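Local coordinates for protein NALP (Neisseria meningitidis, PDB 1UYN) that forms, as the C-terminal translocator domain of an autotransporter, a beta-barrel pore in the outer membrane through which the secreted protease domain reaches the bacterial cell surface, at residues A31-L36 with K124-Y129; L43-Q48 with V72-K77; A85-M90 with S108-I113. All coordinates share one frame; numbering follows the deposited sequence.

Interaction 1 (A31-L36 with K124-Y129); sequences AVSDGL and KGLFSY
Ser33, on the last part of helix 12-34, faces Leu126 on the barrel strand 121-139 with their CA atoms 7.2 Å apart, a separation bridged by side chains and not by paired backbones. Lys124 carries the polar half of the contact. Its chain runs extended beyond CG, and the ammonium it delivers meets one serine twice: NZ donates to Ser33 O at 2.9 Å and to Ser33 OG at 3.0 Å. The donor stands well above the plane of that carbonyl, about 51° out of it. Ser33 OG lies anti to its own backbone N (chi1 167°), on the same side of the residue as the carbonyl carbon, which allows both oxygens to receive one ammonium. The same nitrogen also forms salt bridges to Asp37 and Glu176, so the buried charge is probably well compensated, and these acidic neighbours would be expected to favour its protonated form.

Only the end of the lysine is polar; its methylenes serve as apolar surface. Leu36 slides past them in the opposite direction, with CD1 3.8 Å from Lys124 CD. Leu126 presents both branches to the serine, CD2 lying 3.6 Å from Ser33 CB, and the two leucines meet between Leu36 CD1 and Leu126 CD2 at 4.1 Å. Serine suits a helix face this close to the wall, because it combines a compact methylene for leucine with a hydroxyl for lysine. The arrangement belongs to the autotransporter translocator fold, in which an N-terminal helix occupies the pore and is held by residues of the surrounding beta-barrel.

Interaction 2 (L43-Q48 with V72-K77); sequences LRVIAQ and VGIAAK. With CXE (pentaethylene glycol monodecyl ether), chain B.
The first beta hairpin of the translocator barrel, strands 43-57 and 62-79, pairs Arg44 with Ala75 and Ile46 with Gly73 as its antiparallel hydrogen-bonded positions. The short segments lie 4.5 Å apart at closest approach, with their directions 156° apart. Arg44 N donates to Ala75 O at 2.8 Å, and Ala75 N returns a bond to Arg44 O. Ile46 N donates to Gly73 O at 2.7 Å, while the return bond from Gly73 N to Ile46 O is weak.

One face of the sheet carries Leu43, Val45, Ala47, Val72, Ile74 and Ala76, an entirely aliphatic set suited to the lipid-facing wall of a membrane barrel. On it Leu43 CG packs 3.8 Å from Ala76 CB, and Val45 CB rests against Ile74 CG2. The other face turns inward. There Arg44 bends away from the paired strand to form a salt bridge with Glu276, so that its charge is met within the barrel, and small Ala75 and Gly73 keep this side of their strand low. Ile46 spans that low surface: with CG1 anti to the carbonyl carbon (chi1 -40°), it sends CD1 alongside Gly73 O and to 4.2 Å from Ala75 CB.

The pairing continues on both sides, through backbone bonds of Val45 to Tyr306, which close the barrel against the last strand, and of Val72 to Leu88. A detergent molecule, pentaethylene glycol monodecyl ether, runs past the 72-77 side of the aliphatic face, where Ile74 CD1 touches its ether chain at O20 and Val72 CB lies 3.5 Å from C12.

Interaction 3 (A85-M90 with S108-I113); sequences AATLGM and SLFAGI. With CXE (pentaethylene glycol monodecyl ether), chain B.
Thr87 and Phe110, a hydrogen-bonded antiparallel pair on the inward face of the barrel wall, cross obliquely, with Thr87 CG2 4.1 Å from Phe110 CD1. Phe110 CG stands anti to the carbonyl carbon (chi1 -51°), and the ring extends past Thr87 toward Gly89, which has no side chain to meet it. The ring turns an edge to both: Thr87 O and Gly89 CA lie near its plane, the latter 4.3 Å from CE1. The ring thus meets the neighbouring backbone with its rim, and Gly89, having no CB, lets that rim come close. The backbones are tied by Phe110 N, which bonds Thr87 O at 2.7 Å, and Thr87 N donates to Phe110 O in return.

On the outward face, Leu109 CG is anti to its backbone N, and CD1 lies beside the Thr87 carbonyl. Leu88 points to the same face and places CB 3.6 Å from O14 of the bound detergent; aliphatic residues fit this membrane-facing side. Inside, Phe110 packs on Arg28, Leu29 and Val32 of helix 12-34, and Ser108 OG hydrogen-bonds Gln25 of that helix, while strands 62-79 and 121-139 flank the pair.

Overall arrangement
All three contacts belong to one twelve-strand antiparallel barrel and to the helix in its pore. Along the chain interaction 2 comes before interaction 3, and both fall between the two segments of interaction 1. Their centres lie close together: about 7 Å separates interactions 1 and 3, 10 Å interactions 2 and 3, and 12 Å interactions 1 and 2. Neighbouring strands knit them together, Val72 O to Leu88 N joining interaction 2 to 3 and Phe127 O to Ala111 N joining interaction 3 to 1. Gly35 O packs on Ala75 CB between interactions 1 and 2. Interactions 2 and 3 build a wall whose outer side is touched by one bound detergent molecule, and interaction 1 joins the pore helix to its inside.

Interaction 1 (A31-L36 with K124-Y129)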
# COMPACT_ATOMS: atom_id res chain seq x y z
N ALA A 31 5.27 -1.81 -3.02
CA ALA A 31 5.42 -2.60 -4.23
C ALA A 31 6.23 -1.87 -5.33
O ALA A 31 7.05 -2.44 -6.05
CB ALA A 31 4.02 -2.99 -4.74
N VAL A 32 6.00 -0.58 -5.44
CA VAL A 32 6.72 0.26 -6.36
C VAL A 32 8.18 0.44 -5.88
O VAL A 32 9.10 0.53 -6.69
CB VAL A 32 5.99 1.64 -6.42
CG1 VAL A 32 6.77 2.71 -7.20
CG2 VAL A 32 4.62 1.44 -7.02
N SER A 33 8.37 0.52 -4.57
CA SER A 33 9.70 0.63 -3.97
C SER A 33 10.46 -0.67 -4.09
O SER A 33 11.66 -0.67 -4.17
CB SER A 33 9.61 1.03 -2.48
OG SER A 33 10.84 0.84 -1.81
N ASP A 34 9.77 -1.80 -4.06
CA ASP A 34 10.43 -3.08 -4.25
C ASP A 34 10.94 -3.15 -5.70
O ASP A 34 12.05 -3.64 -5.95
CB ASP A 34 9.48 -4.23 -3.84
CG ASP A 34 9.21 -4.25 -2.27
OD1 ASP A 34 9.99 -3.56 -1.54
OD2 ASP A 34 8.26 -4.90 -1.70
N GLY A 35 10.17 -2.57 -6.63
CA GLY A 35 10.51 -2.50 -8.02
C GLY A 35 11.75 -1.74 -8.39
O GLY A 35 12.23 -1.83 -9.53
N LEU A 36 12.25 -0.96 -7.45
CA LEU A 36 13.54 -0.27 -7.58
C LEU A 36 14.74 -1.19 -7.39
O LEU A 36 15.82 -0.91 -7.90
CB LEU A 36 13.62 0.88 -6.59
CG LEU A 36 12.71 2.07 -6.86
CD1 LEU A 36 12.62 2.93 -5.63
CD2 LEU A 36 13.16 2.91 -8.06
N LYS A 124 16.44 5.58 -0.93
CA LYS A 124 15.23 5.69 -1.76
C LYS A 124 14.35 6.89 -1.37
O LYS A 124 14.11 7.12 -0.21
CB LYS A 124 14.35 4.45 -1.58
CG LYS A 124 14.88 3.14 -2.14
CD LYS A 124 13.76 2.02 -2.10
CE LYS A 124 14.28 0.65 -2.64
NZ LYS A 124 13.58 -0.48 -2.02
N GLY A 125 13.87 7.64 -2.35
CA GLY A 125 12.79 8.60 -2.21
C GLY A 125 11.55 8.04 -2.88
O GLY A 125 11.64 7.47 -3.93
N LEU A 126 10.41 8.16 -2.24
CA LEU A 126 9.12 7.68 -2.75
C LEU A 126 8.10 8.83 -2.66
O LEU A 126 8.14 9.62 -1.74
CB LEU A 126 8.60 6.49 -1.94
CG LEU A 126 9.62 5.36 -1.70
CD1 LEU A 126 9.15 4.38 -0.66
CD2 LEU A 126 9.94 4.62 -2.98
N PHE A 127 7.22 8.91 -3.65
CA PHE A 127 6.13 9.88 -3.65
C PHE A 127 4.90 9.26 -4.32
O PHE A 127 5.00 8.46 -5.25
CB PHE A 127 6.56 11.13 -4.40
CG PHE A 127 5.44 12.10 -4.63
CD1 PHE A 127 5.04 12.98 -3.62
CD2 PHE A 127 4.75 12.14 -5.85
CE1 PHE A 127 3.99 13.90 -3.81
CE2 PHE A 127 3.70 13.07 -6.05
CZ PHE A 127 3.33 13.94 -5.02
N SER A 128 3.73 9.60 -3.85
CA SER A 128 2.51 9.11 -4.47
C SER A 128 1.42 10.15 -4.28
O SER A 128 1.39 10.92 -3.30
CB SER A 128 2.11 7.78 -3.87
OG SER A 128 1.59 7.97 -2.57
N TYR A 129 0.55 10.21 -5.28
CA TYR A 129 -0.59 11.09 -5.26
C TYR A 129 -1.68 10.21 -5.76
O TYR A 129 -1.58 9.69 -6.87
CB TYR A 129 -0.43 12.31 -6.19
CG TYR A 129 -1.58 13.28 -6.12
CD1 TYR A 129 -2.71 13.13 -6.91
CD2 TYR A 129 -1.55 14.34 -5.23
CE1 TYR A 129 -3.77 14.04 -6.85
CE2 TYR A 129 -2.61 15.26 -5.15
CZ TYR A 129 -3.72 15.11 -5.96
OH TYR A 129 -4.78 16.04 -5.86

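Interaction 2 (L43-Q48 with V72-K77)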
# COMPACT_ATOMS: atom_id res chain seq x y z
N LEU A 43 15.56 -1.11 -19.09
CA LEU A 43 14.27 -0.54 -18.71
C LEU A 43 13.25 -1.65 -18.67
O LEU A 43 13.09 -2.38 -19.63
CB LEU A 43 13.85 0.56 -19.68
CG LEU A 43 12.47 1.19 -19.40
CD1 LEU A 43 12.43 2.64 -19.82
CD2 LEU A 43 11.35 0.42 -20.08
N ARG A 44 12.58 -1.79 -17.53
CA ARG A 44 11.51 -2.74 -17.37
C ARG A 44 10.14 -2.04 -17.50
O ARG A 44 9.95 -0.90 -17.02
CB ARG A 44 11.58 -3.39 -15.99
CG ARG A 44 12.95 -3.84 -15.53
CD ARG A 44 12.91 -5.01 -14.45
NE ARG A 44 13.70 -6.16 -14.92
CZ ARG A 44 14.38 -7.03 -14.14
NH1 ARG A 44 14.37 -6.96 -12.79
NH2 ARG A 44 15.06 -8.01 -14.73
N VAL A 45 9.18 -2.77 -18.08
CA VAL A 45 7.78 -2.40 -17.98
C VAL A 45 7.04 -3.52 -17.21
O VAL A 45 7.26 -4.69 -17.46
CB VAL A 45 7.15 -2.09 -19.34
CG1 VAL A 45 7.35 -3.22 -20.29
CG2 VAL A 45 5.69 -1.86 -19.18
N ILE A 46 6.19 -3.15 -16.26
CA ILE A 46 5.67 -4.08 -15.26
C ILE A 46 4.15 -3.97 -15.07
O ILE A 46 3.64 -2.89 -14.83
CB ILE A 46 6.37 -3.84 -13.91
CG1 ILE A 46 7.88 -3.55 -14.09
CG2 ILE A 46 6.20 -5.05 -13.00
CD1 ILE A 46 8.31 -2.21 -13.41
N ALA A 47 3.45 -5.08 -15.19
CA ALA A 47 2.01 -5.14 -14.90
C ALA A 47 1.76 -6.09 -13.73
O ALA A 47 2.26 -7.21 -13.74
CB ALA A 47 1.25 -5.64 -16.13
N GLN A 48 0.96 -5.65 -12.76
CA GLN A 48 0.82 -6.32 -11.47
C GLN A 48 -0.64 -6.28 -10.98
O GLN A 48 -1.35 -5.29 -11.17
CB GLN A 48 1.69 -5.60 -10.41
CG GLN A 48 2.81 -6.40 -9.82
CD GLN A 48 4.01 -5.55 -9.36
OE1 GLN A 48 4.03 -5.04 -8.25
NE2 GLN A 48 5.00 -5.41 -10.22
N VAL A 72 0.25 -0.69 -13.66
CA VAL A 72 1.24 -0.75 -14.72
C VAL A 72 2.32 0.25 -14.36
O VAL A 72 2.03 1.28 -13.78
CB VAL A 72 0.64 -0.46 -16.07
CG1 VAL A 72 1.70 -0.37 -17.12
CG2 VAL A 72 -0.32 -1.55 -16.45
N GLY A 73 3.57 -0.08 -14.70
CA GLY A 73 4.71 0.69 -14.21
C GLY A 73 5.96 0.51 -15.05
O GLY A 73 6.10 -0.46 -15.75
N ILE A 74 6.84 1.48 -15.04
CA ILE A 74 8.15 1.28 -15.58
C ILE A 74 9.18 1.55 -14.53
O ILE A 74 8.94 2.31 -13.61
CB ILE A 74 8.42 2.14 -16.81
CG1 ILE A 74 8.36 3.62 -16.45
CG2 ILE A 74 7.45 1.76 -17.94
CD1 ILE A 74 8.35 4.49 -17.62
N ALA A 75 10.33 0.89 -14.70
CA ALA A 75 11.53 1.22 -13.95
C ALA A 75 12.75 1.18 -14.83
O ALA A 75 12.79 0.43 -15.76
CB ALA A 75 11.69 0.26 -12.78
N ALA A 76 13.77 1.97 -14.52
CA ALA A 76 14.94 2.06 -15.40
C ALA A 76 16.11 2.77 -14.72
O ALA A 76 15.93 3.77 -14.05
CB ALA A 76 14.57 2.82 -16.71
N LYS A 77 17.30 2.23 -14.95
CA LYS A 77 18.56 2.90 -14.68
C LYS A 77 18.62 4.23 -15.38
O LYS A 77 18.79 4.28 -16.57
CB LYS A 77 19.75 2.06 -15.16
CG LYS A 77 20.03 0.84 -14.30
CD LYS A 77 21.15 1.08 -13.27
CE LYS A 77 20.80 0.48 -11.88
NZ LYS A 77 22.00 -0.20 -11.27
C1 CXE B . -9.33 -2.56 -10.75
C2 CXE B . -9.47 -2.49 -12.26
C3 CXE B . -8.44 -1.58 -12.93
C4 CXE B . -8.10 -2.02 -14.36
C5 CXE B . -7.17 -1.01 -15.04
C6 CXE B . -5.68 -1.41 -15.13
C7 CXE B . -4.72 -0.34 -14.56
C8 CXE B . -3.65 0.10 -15.55
C9 CXE B . -3.21 1.58 -15.50
C10 CXE B . -3.17 2.22 -16.91
O11 CXE B . -2.04 3.06 -17.16
C12 CXE B . -0.88 2.32 -17.56
C13 CXE B . 0.36 3.20 -17.77
O14 CXE B . 1.18 3.49 -16.59
C15 CXE B . 2.56 3.77 -16.94
C16 CXE B . 3.35 4.61 -15.92
O17 CXE B . 3.69 5.91 -16.41
C18 CXE B . 4.96 6.03 -17.05
C19 CXE B . 5.23 7.49 -17.43
O20 CXE B . 6.47 7.63 -18.17
C21 CXE B . 6.94 8.99 -18.18
C22 CXE B . 7.64 9.37 -19.49
O23 CXE B . 9.05 9.35 -19.31
C24 CXE B . 9.75 10.60 -19.42
C25 CXE B . 11.27 10.42 -19.23
O26 CXE B . 11.67 10.80 -17.92

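Interaction 3 (A85-M90 with S108-I113)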
# COMPACT_ATOMS: atom_id res chain seq x y z
N ALA A 85 11.40 4.83 -10.98
CA ALA A 85 10.18 4.11 -11.28
C ALA A 85 9.01 5.05 -11.20
O ALA A 85 9.02 6.04 -10.49
CB ALA A 85 10.00 2.95 -10.34
N ALA A 86 8.04 4.74 -12.02
CA ALA A 86 6.81 5.45 -12.08
C ALA A 86 5.75 4.38 -12.38
O ALA A 86 5.87 3.56 -13.29
CB ALA A 86 6.88 6.52 -13.14
N THR A 87 4.70 4.42 -11.57
CA THR A 87 3.62 3.43 -11.65
C THR A 87 2.28 4.11 -11.53
O THR A 87 2.12 5.12 -10.84
CB THR A 87 3.79 2.36 -10.56
OG1 THR A 87 4.74 1.38 -11.01
CG2 THR A 87 2.52 1.55 -10.38
N LEU A 88 1.34 3.55 -12.24
CA LEU A 88 -0.03 4.01 -12.20
C LEU A 88 -0.90 2.86 -11.75
O LEU A 88 -0.75 1.73 -12.19
CB LEU A 88 -0.43 4.53 -13.55
CG LEU A 88 -1.23 5.82 -13.47
CD1 LEU A 88 -0.88 6.82 -14.59
CD2 LEU A 88 -2.72 5.39 -13.53
N GLY A 89 -1.77 3.18 -10.80
CA GLY A 89 -2.49 2.18 -10.05
C GLY A 89 -3.93 2.57 -10.03
O GLY A 89 -4.25 3.73 -9.71
N MET A 90 -4.78 1.60 -10.36
CA MET A 90 -6.21 1.67 -10.16
C MET A 90 -6.66 0.57 -9.20
O MET A 90 -6.36 -0.61 -9.36
CB MET A 90 -6.91 1.66 -11.50
CG MET A 90 -6.43 2.86 -12.34
SD MET A 90 -7.31 3.32 -13.93
CE MET A 90 -6.14 4.67 -14.72
N SER A 108 -4.09 6.26 -8.48
CA SER A 108 -2.87 6.70 -7.85
C SER A 108 -1.70 6.58 -8.78
O SER A 108 -1.56 5.57 -9.49
CB SER A 108 -2.57 5.83 -6.64
OG SER A 108 -3.63 5.88 -5.71
N LEU A 109 -0.86 7.60 -8.71
CA LEU A 109 0.44 7.60 -9.31
C LEU A 109 1.49 7.37 -8.23
O LEU A 109 1.52 8.05 -7.23
CB LEU A 109 0.68 8.93 -9.95
CG LEU A 109 2.14 9.17 -10.32
CD1 LEU A 109 2.66 8.18 -11.40
CD2 LEU A 109 2.26 10.64 -10.80
N PHE A 110 2.39 6.44 -8.45
CA PHE A 110 3.52 6.23 -7.55
C PHE A 110 4.83 6.51 -8.24
O PHE A 110 4.99 6.15 -9.38
CB PHE A 110 3.52 4.79 -7.06
CG PHE A 110 2.20 4.36 -6.51
CD1 PHE A 110 1.19 3.95 -7.35
CD2 PHE A 110 1.96 4.39 -5.16
CE1 PHE A 110 -0.03 3.56 -6.84
CE2 PHE A 110 0.76 3.99 -4.66
CZ PHE A 110 -0.23 3.56 -5.50
N ALA A 111 5.77 7.14 -7.54
CA ALA A 111 7.09 7.39 -8.09
C ALA A 111 8.18 7.07 -7.07
O ALA A 111 8.02 7.25 -5.88
CB ALA A 111 7.21 8.85 -8.57
N GLY A 112 9.32 6.62 -7.54
CA GLY A 112 10.41 6.27 -6.66
C GLY A 112 11.75 6.58 -7.28
O GLY A 112 11.93 6.45 -8.46
N ILE A 113 12.70 7.05 -6.48
CA ILE A 113 14.08 7.08 -6.97
C ILE A 113 14.99 6.35 -5.97
O ILE A 113 14.77 6.38 -4.78
CB ILE A 113 14.53 8.53 -7.25
CG1 ILE A 113 15.96 8.53 -7.78
CG2 ILE A 113 14.40 9.40 -5.94
CD1 ILE A 113 16.76 9.88 -7.53
C1 CXE B . -9.33 -2.56 -10.75
C2 CXE B . -9.47 -2.49 -12.26
C3 CXE B . -8.44 -1.58 -12.93
C4 CXE B . -8.10 -2.02 -14.36
C5 CXE B . -7.17 -1.01 -15.04
C6 CXE B . -5.68 -1.41 -15.13
C7 CXE B . -4.72 -0.34 -14.56
C8 CXE B . -3.65 0.10 -15.55
C9 CXE B . -3.21 1.58 -15.50
C10 CXE B . -3.17 2.22 -16.91
O11 CXE B . -2.04 3.06 -17.16
C12 CXE B . -0.88 2.32 -17.56
C13 CXE B . 0.36 3.20 -17.77
O14 CXE B . 1.18 3.49 -16.59
C15 CXE B . 2.56 3.77 -16.94
C16 CXE B . 3.35 4.61 -15.92
O17 CXE B . 3.69 5.91 -16.41
C18 CXE B . 4.96 6.03 -17.05
C19 CXE B . 5.23 7.49 -17.43
O20 CXE B . 6.47 7.63 -18.17
C21 CXE B . 6.94 8.99 -18.18
C22 CXE B . 7.64 9.37 -19.49
O23 CXE B . 9.05 9.35 -19.31
C24 CXE B . 9.75 10.60 -19.42
C25 CXE B . 11.27 10.42 -19.23
O26 CXE B . 11.67 10.80 -17.92